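PDB 6OSU: D-alanyl-D-alanine carboxypeptidase (Penicillin binding protein) family protein from Francisella tularensis subsp. tularensis, which probably removes the terminal D-alanine from peptidoglycan precursor peptides, as a serine-type D-Ala-D-Ala carboxypeptidase of the peptidase S11 family. Local coordinates for residues A[166-171]-A[280-285]. Sequence-based numbering, arbitrary orientation.
Sequences GLPGGE and GHTDAA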
# COMPACT_ATOMS: atom_id res chain seq x y z
N GLY A 166 -10.22 2.84 15.86
CA GLY A 166 -10.56 4.02 15.10
C GLY A 166 -11.89 4.65 15.45
O GLY A 166 -12.37 5.50 14.69
N LEU A 167 -12.49 4.28 16.57
CA LEU A 167 -13.72 4.93 17.01
C LEU A 167 -13.39 6.34 17.50
O LEU A 167 -12.40 6.53 18.21
CB LEU A 167 -14.39 4.12 18.11
CG LEU A 167 -14.94 2.77 17.63
CD1 LEU A 167 -15.47 1.95 18.80
CD2 LEU A 167 -16.02 2.95 16.56
N PRO A 168 -14.20 7.34 17.15
CA PRO A 168 -13.84 8.73 17.45
C PRO A 168 -13.72 9.00 18.94
O PRO A 168 -14.22 8.24 19.79
CB PRO A 168 -14.98 9.54 16.82
CG PRO A 168 -16.11 8.56 16.67
CD PRO A 168 -15.47 7.24 16.40
N GLY A 169 -13.04 10.10 19.27
CA GLY A 169 -12.79 10.47 20.65
C GLY A 169 -11.31 10.56 20.97
O GLY A 169 -10.53 9.72 20.52
N GLY A 170 -10.92 11.58 21.74
CA GLY A 170 -9.53 11.79 22.08
C GLY A 170 -8.72 12.36 20.93
O GLY A 170 -9.24 12.48 19.82
N GLU A 171 -7.45 12.70 21.17
CA GLU A 171 -6.60 13.18 20.09
C GLU A 171 -6.28 12.02 19.15
O GLU A 171 -5.84 10.95 19.59
CB GLU A 171 -5.32 13.80 20.65
CG GLU A 171 -4.38 14.35 19.58
CD GLU A 171 -3.19 15.09 20.16
OE1 GLU A 171 -2.78 16.13 19.59
OE2 GLU A 171 -2.67 14.63 21.19
N GLY A 280 -12.80 3.24 5.86
CA GLY A 280 -13.14 3.82 7.14
C GLY A 280 -14.04 5.03 6.99
O GLY A 280 -13.97 5.73 5.97
N HIS A 281 -14.90 5.28 7.97
CA HIS A 281 -15.79 6.43 7.90
C HIS A 281 -16.18 6.87 9.30
O HIS A 281 -16.78 6.10 10.05
CB HIS A 281 -17.04 6.12 7.08
CG HIS A 281 -18.12 7.14 7.24
ND1 HIS A 281 -18.03 8.41 6.72
CD2 HIS A 281 -19.31 7.08 7.89
CE1 HIS A 281 -19.12 9.08 7.02
NE2 HIS A 281 -19.92 8.30 7.73
N THR A 282 -15.84 8.11 9.64
CA THR A 282 -16.44 8.84 10.74
C THR A 282 -16.85 10.21 10.22
O THR A 282 -16.47 10.61 9.12
CB THR A 282 -15.48 8.99 11.93
OG1 THR A 282 -14.42 9.89 11.59
CG2 THR A 282 -14.90 7.65 12.34
N ASP A 283 -17.65 10.93 11.01
CA ASP A 283 -18.05 12.27 10.60
C ASP A 283 -16.84 13.20 10.52
O ASP A 283 -16.81 14.11 9.68
CB ASP A 283 -19.10 12.83 11.56
CG ASP A 283 -20.44 12.16 11.40
OD1 ASP A 283 -20.58 11.32 10.48
OD2 ASP A 283 -21.36 12.46 12.19
N ALA A 284 -15.85 13.00 11.39
CA ALA A 284 -14.67 13.87 11.38
C ALA A 284 -13.71 13.52 10.26
O ALA A 284 -12.99 14.39 9.77
CB ALA A 284 -13.95 13.78 12.73
N ALA A 285 -13.69 12.25 9.83
CA ALA A 285 -12.74 11.80 8.83
C ALA A 285 -13.32 11.73 7.43
O ALA A 285 -12.55 11.73 6.46
CB ALA A 285 -12.19 10.41 9.20
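A single methyl group, CG2 of Thr282, carries the whole contact between 166-171 and 280-285, beside the probable active site of the serine beta-lactamase/penicillin-binding-protein fold. The methyl lies 4.1 Å from the carbonyl O of Gly166 and 4.1 Å from CD of Pro168, loose approaches to a backbone oxygen and a proline ring carbon. The two segments bury just 86 Å² together. Segment 280-285 continues from 274-282, one of the two edge strands of the five-stranded antiparallel sheet; this strand carries Lys278, predicted to bind substrate and consistent with the K(T/S)G motif of the family. Across from it, 166-171 belongs to the loop between helices 140-154 and 176-189. Gly166 lies near, without touching, Ser64 and Lys67, the predicted acyl-ester serine and proton acceptor, and its phi of 86° suits glycine. The side chain of Asn163 is hydrogen-bonded to both Gly166 N, through OD1, and Leu167 O, through ND2. On the strand side, Thr282 also rests on Ala63, next to the predicted nucleophile. The Thr282 chi1 of 70° sets CG2 anti to the carbonyl carbon and OG1 between that carbon and the backbone N. There the hydroxyl closes an ST motif, with Ala285 N donating to Thr282 OG1 at 3.0 Å and a bent N-H...O angle of 141°.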